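Transcriptional regulator, putative (Pseudomonas syringae pv. tomato, PDB 2R5F) probably acts as a DNA-binding transcription factor of the SorC family, its putative sugar-binding domain being thought to sense a carbohydrate effector. Local coordinates at residues 10-15 with 257-262; 28-31 with 37-40; 48-53 with 249-254. All coordinates share one frame; numbering follows the deposited sequence.

Contact 1 of 3, residues 10-15 with 257-262. With SO4 (sulfate ion), chain C.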
# COMPACT_ATOMS: atom_id res chain seq x y z
N LEU A 10 12.06 6.44 -17.69
CA LEU A 10 12.06 5.00 -17.95
C LEU A 10 13.39 4.35 -17.60
O LEU A 10 13.43 3.20 -17.16
CB LEU A 10 11.69 4.69 -19.41
CG LEU A 10 10.25 4.97 -19.89
CD1 LEU A 10 10.11 4.56 -21.38
CD2 LEU A 10 9.17 4.31 -19.03
N GLU A 11 14.47 5.10 -17.80
CA GLU A 11 15.79 4.65 -17.42
C GLU A 11 15.97 4.58 -15.88
O GLU A 11 16.56 3.64 -15.34
CB GLU A 11 16.85 5.53 -18.06
CG GLU A 11 16.75 5.58 -19.59
CD GLU A 11 17.80 6.47 -20.22
OE1 GLU A 11 18.44 7.28 -19.49
OE2 GLU A 11 18.00 6.35 -21.46
N LEU A 12 15.47 5.57 -15.17
CA LEU A 12 15.51 5.55 -13.71
C LEU A 12 14.71 4.34 -13.16
O LEU A 12 15.18 3.61 -12.29
CB LEU A 12 14.99 6.88 -13.15
CG LEU A 12 14.89 7.16 -11.65
CD1 LEU A 12 16.26 6.92 -11.02
CD2 LEU A 12 14.45 8.62 -11.43
N GLU A 13 13.50 4.14 -13.69
CA GLU A 13 12.70 2.96 -13.37
C GLU A 13 13.50 1.66 -13.53
O GLU A 13 13.56 0.84 -12.58
CB GLU A 13 11.47 2.92 -14.28
CG GLU A 13 10.44 3.99 -13.93
CD GLU A 13 9.21 4.01 -14.85
OE1 GLU A 13 9.06 3.11 -15.70
OE2 GLU A 13 8.37 4.93 -14.70
N THR A 14 14.10 1.49 -14.71
CA THR A 14 14.95 0.34 -15.02
C THR A 14 16.11 0.09 -14.02
O THR A 14 16.31 -1.05 -13.58
CB THR A 14 15.51 0.44 -16.46
OG1 THR A 14 14.41 0.34 -17.36
CG2 THR A 14 16.48 -0.66 -16.74
N ARG A 15 16.87 1.13 -13.67
CA ARG A 15 17.98 1.00 -12.70
C ARG A 15 17.51 0.55 -11.31
O ARG A 15 18.13 -0.30 -10.69
CB ARG A 15 18.81 2.30 -12.61
CG ARG A 15 19.61 2.62 -13.89
CD ARG A 15 20.54 3.85 -13.75
NE ARG A 15 19.78 5.10 -13.65
CZ ARG A 15 19.48 5.88 -14.69
NH1 ARG A 15 19.88 5.55 -15.91
NH2 ARG A 15 18.77 6.99 -14.50
N GLY A 257 12.02 12.57 -7.17
CA GLY A 257 13.03 12.92 -6.16
C GLY A 257 13.33 11.69 -5.33
O GLY A 257 14.50 11.35 -5.11
N THR A 258 12.27 11.00 -4.90
CA THR A 258 12.40 9.77 -4.13
C THR A 258 13.16 8.72 -4.92
O THR A 258 14.03 8.07 -4.38
CB THR A 258 11.02 9.20 -3.70
OG1 THR A 258 10.32 10.20 -2.93
CG2 THR A 258 11.20 7.94 -2.83
N ALA A 259 12.80 8.54 -6.18
CA ALA A 259 13.41 7.53 -7.03
C ALA A 259 14.90 7.82 -7.17
O ALA A 259 15.71 6.90 -7.19
CB ALA A 259 12.73 7.50 -8.39
N ARG A 260 15.24 9.11 -7.28
CA ARG A 260 16.64 9.54 -7.34
C ARG A 260 17.38 9.31 -6.02
O ARG A 260 18.51 8.85 -6.02
CB ARG A 260 16.76 10.97 -7.87
CG ARG A 260 16.65 11.06 -9.43
CD ARG A 260 16.58 12.49 -9.98
NE ARG A 260 16.30 12.50 -11.43
CZ ARG A 260 15.85 13.57 -12.11
NH1 ARG A 260 15.61 13.48 -13.42
NH2 ARG A 260 15.64 14.72 -11.49
N GLY A 261 16.74 9.61 -4.89
CA GLY A 261 17.29 9.26 -3.58
C GLY A 261 17.63 7.79 -3.36
O GLY A 261 18.68 7.47 -2.78
N LEU A 262 16.73 6.91 -3.83
CA LEU A 262 16.90 5.44 -3.84
C LEU A 262 17.95 4.93 -4.85
O LEU A 262 18.44 3.82 -4.70
CB LEU A 262 15.56 4.75 -4.17
CG LEU A 262 14.45 4.77 -3.11
CD1 LEU A 262 13.08 4.46 -3.68
CD2 LEU A 262 14.78 3.85 -1.96
S SO4 C . 15.98 9.39 -15.94
O1 SO4 C . 17.30 8.93 -15.51
O2 SO4 C . 16.07 10.14 -17.19
O3 SO4 C . 15.12 8.22 -16.18
O4 SO4 C . 15.45 10.30 -14.91

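Contact 2 of 3, residues 28-31 with 37-40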
# COMPACT_ATOMS: atom_id res chain seq x y z
N VAL A 28 6.65 8.95 -11.20
CA VAL A 28 5.76 10.06 -11.49
C VAL A 28 6.44 11.38 -11.16
O VAL A 28 7.32 11.43 -10.30
CB VAL A 28 4.37 9.91 -10.76
CG1 VAL A 28 3.81 8.48 -10.95
CG2 VAL A 28 4.46 10.24 -9.23
N GLU A 29 6.08 12.44 -11.88
CA GLU A 29 6.49 13.79 -11.53
C GLU A 29 5.37 14.51 -10.78
O GLU A 29 4.25 14.62 -11.28
CB GLU A 29 6.89 14.59 -12.77
CG GLU A 29 8.09 14.04 -13.53
CD GLU A 29 8.47 14.87 -14.74
OE1 GLU A 29 7.66 15.71 -15.17
OE2 GLU A 29 9.58 14.70 -15.27
N ALA A 30 5.66 14.99 -9.58
CA ALA A 30 4.75 15.85 -8.84
C ALA A 30 4.68 17.21 -9.52
O ALA A 30 5.68 17.71 -10.02
CB ALA A 30 5.21 16.00 -7.40
N THR A 31 3.49 17.83 -9.53
CA THR A 31 3.39 19.22 -9.95
C THR A 31 4.37 20.07 -9.12
O THR A 31 5.11 20.89 -9.68
CB THR A 31 1.96 19.80 -9.82
OG1 THR A 31 1.03 18.99 -10.55
CG2 THR A 31 1.92 21.23 -10.38
N GLU A 37 2.24 16.78 -0.35
CA GLU A 37 0.85 16.64 -0.82
C GLU A 37 0.77 16.53 -2.35
O GLU A 37 -0.00 15.74 -2.88
CB GLU A 37 -0.01 17.80 -0.32
CG GLU A 37 -1.51 17.76 -0.73
CD GLU A 37 -2.28 16.51 -0.23
OE1 GLU A 37 -1.72 15.69 0.54
OE2 GLU A 37 -3.48 16.37 -0.60
N SER A 38 1.58 17.34 -3.03
CA SER A 38 1.70 17.23 -4.48
C SER A 38 2.21 15.84 -4.88
O SER A 38 1.73 15.26 -5.85
CB SER A 38 2.62 18.28 -5.04
OG SER A 38 2.64 18.16 -6.44
N ILE A 39 3.19 15.34 -4.14
CA ILE A 39 3.72 13.99 -4.33
C ILE A 39 2.67 12.91 -4.08
O ILE A 39 2.57 11.96 -4.85
CB ILE A 39 4.98 13.73 -3.45
CG1 ILE A 39 6.18 14.49 -4.02
CG2 ILE A 39 5.26 12.20 -3.36
CD1 ILE A 39 7.35 14.61 -3.07
N LYS A 40 1.86 13.04 -3.02
CA LYS A 40 0.85 12.03 -2.72
C LYS A 40 -0.19 11.95 -3.83
O LYS A 40 -0.63 10.86 -4.17
CB LYS A 40 0.13 12.29 -1.40
CG LYS A 40 0.90 11.94 -0.14
CD LYS A 40 -0.05 11.86 1.06
CE LYS A 40 -0.05 13.11 1.87
NZ LYS A 40 -1.24 13.14 2.74
O HOH W 1 1.27 16.48 -8.26

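Contact 3 of 3, residues 48-53 with 249-254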
# COMPACT_ATOMS: atom_id res chain seq x y z
N ALA A 48 -4.40 4.98 -9.32
CA ALA A 48 -5.75 4.83 -9.85
C ALA A 48 -5.71 4.25 -11.26
O ALA A 48 -6.46 3.31 -11.57
CB ALA A 48 -6.50 6.18 -9.84
N HIS A 49 -4.85 4.81 -12.10
CA HIS A 49 -4.71 4.41 -13.51
C HIS A 49 -4.19 2.98 -13.61
O HIS A 49 -4.71 2.19 -14.40
CB HIS A 49 -3.76 5.37 -14.26
CG HIS A 49 -4.36 6.71 -14.58
ND1 HIS A 49 -5.09 7.45 -13.67
CD2 HIS A 49 -4.30 7.47 -15.70
CE1 HIS A 49 -5.47 8.59 -14.22
NE2 HIS A 49 -5.00 8.63 -15.46
N TYR A 50 -3.17 2.66 -12.82
CA TYR A 50 -2.60 1.30 -12.71
C TYR A 50 -3.69 0.24 -12.45
O TYR A 50 -3.72 -0.82 -13.09
CB TYR A 50 -1.57 1.24 -11.57
CG TYR A 50 -0.97 -0.14 -11.36
CD1 TYR A 50 0.12 -0.58 -12.11
CD2 TYR A 50 -1.51 -1.01 -10.43
CE1 TYR A 50 0.65 -1.85 -11.94
CE2 TYR A 50 -0.98 -2.29 -10.24
CZ TYR A 50 0.10 -2.70 -11.00
OH TYR A 50 0.62 -3.97 -10.82
N LEU A 51 -4.56 0.55 -11.50
CA LEU A 51 -5.62 -0.34 -11.07
C LEU A 51 -6.69 -0.41 -12.15
O LEU A 51 -7.34 -1.44 -12.30
CB LEU A 51 -6.21 0.19 -9.76
CG LEU A 51 -6.29 -0.81 -8.62
CD1 LEU A 51 -4.97 -0.87 -7.93
CD2 LEU A 51 -7.41 -0.45 -7.64
N GLU A 52 -6.88 0.68 -12.89
CA GLU A 52 -7.75 0.69 -14.08
C GLU A 52 -7.25 -0.17 -15.23
O GLU A 52 -8.04 -0.62 -16.04
CB GLU A 52 -7.89 2.11 -14.63
CG GLU A 52 -8.98 2.94 -14.00
CD GLU A 52 -8.63 4.42 -13.99
OE1 GLU A 52 -8.18 4.96 -15.04
OE2 GLU A 52 -8.80 5.04 -12.91
N THR A 53 -5.95 -0.37 -15.35
CA THR A 53 -5.43 -1.11 -16.48
C THR A 53 -4.81 -2.46 -16.12
O THR A 53 -4.61 -3.31 -16.98
CB THR A 53 -4.46 -0.25 -17.33
OG1 THR A 53 -3.21 -0.09 -16.67
CG2 THR A 53 -5.06 1.14 -17.62
N LEU A 249 7.78 -5.57 -1.75
CA LEU A 249 7.10 -4.96 -2.87
C LEU A 249 7.39 -5.64 -4.19
O LEU A 249 8.51 -6.09 -4.45
CB LEU A 249 7.51 -3.48 -2.97
CG LEU A 249 7.35 -2.65 -1.69
CD1 LEU A 249 7.83 -1.24 -1.94
CD2 LEU A 249 5.84 -2.71 -1.21
N ASP A 250 6.36 -5.71 -5.03
CA ASP A 250 6.47 -6.15 -6.41
C ASP A 250 6.33 -4.98 -7.41
O ASP A 250 6.89 -5.02 -8.49
CB ASP A 250 5.41 -7.21 -6.66
CG ASP A 250 5.61 -8.43 -5.78
OD1 ASP A 250 6.60 -9.17 -6.04
OD2 ASP A 250 4.83 -8.64 -4.81
N VAL A 251 5.57 -3.96 -7.02
CA VAL A 251 5.41 -2.73 -7.77
C VAL A 251 5.58 -1.58 -6.79
O VAL A 251 5.01 -1.59 -5.69
CB VAL A 251 4.01 -2.65 -8.48
CG1 VAL A 251 3.90 -1.38 -9.39
CG2 VAL A 251 3.71 -3.95 -9.27
N LEU A 252 6.38 -0.60 -7.18
CA LEU A 252 6.47 0.63 -6.40
C LEU A 252 6.12 1.76 -7.30
O LEU A 252 6.67 1.85 -8.39
CB LEU A 252 7.90 0.82 -5.85
CG LEU A 252 8.23 2.19 -5.27
CD1 LEU A 252 7.54 2.47 -3.92
CD2 LEU A 252 9.78 2.29 -5.20
N ILE A 253 5.18 2.60 -6.86
CA ILE A 253 4.90 3.86 -7.52
C ILE A 253 5.38 5.00 -6.61
O ILE A 253 5.01 5.07 -5.44
CB ILE A 253 3.41 4.05 -7.82
CG1 ILE A 253 2.90 2.84 -8.66
CG2 ILE A 253 3.20 5.40 -8.51
CD1 ILE A 253 1.35 2.83 -8.87
N THR A 254 6.25 5.86 -7.16
CA THR A 254 6.92 6.87 -6.36
C THR A 254 7.27 8.06 -7.23
O THR A 254 7.19 8.00 -8.45
CB THR A 254 8.20 6.29 -5.65
OG1 THR A 254 8.63 7.21 -4.65
CG2 THR A 254 9.35 6.01 -6.62

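Contact 1 of 3, residues 10-15 with 257-262
Leu12 reaches from helix 10-20 toward helix 256-262 and carries the contact with one branch of its fork: CD2 lies 3.7 Å from Ala259 CB and 3.8 Å from Arg260 CG. With CG anti to the backbone N (chi1 179°), the isobutyl group is directed at the neighbouring helix. It crosses the stem of Arg260 at about a right angle, so the methyl meets the aliphatic part of the arginine, while the Ala259 methyl packs beside the same branch. A sulfate, probably from the crystallisation liquor, sits next to this apolar patch. Leu12 N donates to its O3 at 2.9 Å (149° at the hydrogen), near the start of helix 10-20, where the helix dipole would favour an anion. Arg15 NH2 gives O1 a 2.6 Å bond at the edge of its guanidinium, bent to 132°; one face of that group stands over the backbone oxygen Glu11 O. His9 ND1 is also hydrogen-bonded to the ion, whereas Arg260 only comes edge-on to it, NH1 standing 3.5 Å from O4. Leu16, one turn on from Leu12, touches Ala259 and Leu262, and Leu262 also packs on helix 237-245, so helix 256-262 packs against both helix 10-20 and helix 237-245.

Contact 2 of 3, residues 28-31 with 37-40
Ser38 OG lies over one face of the flat peptide link between Ala30 and Thr31, above Thr31 N at 3.2 Å, while a water sits close to the plane of that peptide at its N-H edge. The Thr31 N-H therefore points to the water, and its angle to the hydroxyl is too poor for a hydrogen bond. The water accepts from Thr31 N at 2.9 Å, donates to the backbone oxygen Ser38 O at 2.7 Å, and is bonded to Ser38 OG at 2.8 Å. Ser38 OG lies anti to its own backbone N (chi1 -177°), which swings the hydroxyl out from helix 36-54 toward the loop, where it also bonds to Glu32 N. Beside this polar spot the Ala30 methyl is wedged against the helix: its CB is 3.5 Å from Ser38 OG and 3.8 Å from Ile39 CG1. Ser38 N, in turn, bonds to Asp35 OD2 just before the helix begins. A weak salt bridge between Lys40 NZ and Glu37 OE1, 3.4 Å long, runs along the helix on another side. The polar coupling of the two segments is therefore indirect: one shared water joins the loop amide to both oxygens of Ser38, and the direct contact is van der Waals packing, chiefly of the Ala30 methyl on Ser38 and Ile39.

Contact 3 of 3, residues 48-53 with 249-254
Helix 36-54 packs here on the parallel core of the central sheet, its Tyr50 facing Val251 and Ile253, the residues of strand 251-255 whose side chains are turned toward the helix. The tyrosine carries the whole contact from the helix side. Its CG is anti to the backbone N (chi1 178°), which sends the ring away from the helix toward the strand, and Val251 comes to meet it from the opposite direction. The two valine methyls divide the ring end between them: CG2 lies 3.5 Å from Tyr50 OH, while CG1 is 4.2 Å from Tyr50 CE1 and approaches the ring obliquely. Nearer the helix backbone, Ile253 extends CD1 to within 4.3 Å of Tyr50 CB, a looser contact. The strand thus meets the tyrosine at two levels, Val251 at the phenol end and Ile253 at the root. Tyr50 is buried, and its hydroxyl is satisfied by a hydrogen bond with Arg226 NE of the adjoining strand 226-230. Leu228 of that strand touches Tyr50, Val251 and Ile253 alike, and Gln24 of strand 24-28 touches both Tyr50 and Val251, so the residue spreads over three neighbouring strands. Helix 36-54 joins the parallel strands 24-28 and 60-63, which three others separate in the sheet, in a wide beta-alpha-beta crossover; a connecting helix seated on parallel strands is characteristic of Rossmann-like alpha/beta folds.

Overall arrangement
From the N terminus, helix 10-20 opens contact 1, which closes only with helix 256-262 at the far end of the chain, so nearly the whole domain lies within its span. Inside that span contact 2 makes a short closure, turning strand 24-28 into helix 36-54, and contact 3 follows it in series, bringing the later part of the same helix onto strand 251-255. Val28 N and Thr254 O, probably hydrogen-bonded, join contacts 2 and 3 through the parallel strands. Strand 251-255 runs directly into helix 256-262. Its Val251 and Ile253 face helix 36-54, whereas Leu252 and Thr254 touch Leu262 and Ala259 of contact 1, placing helix layers on both faces of the sheet.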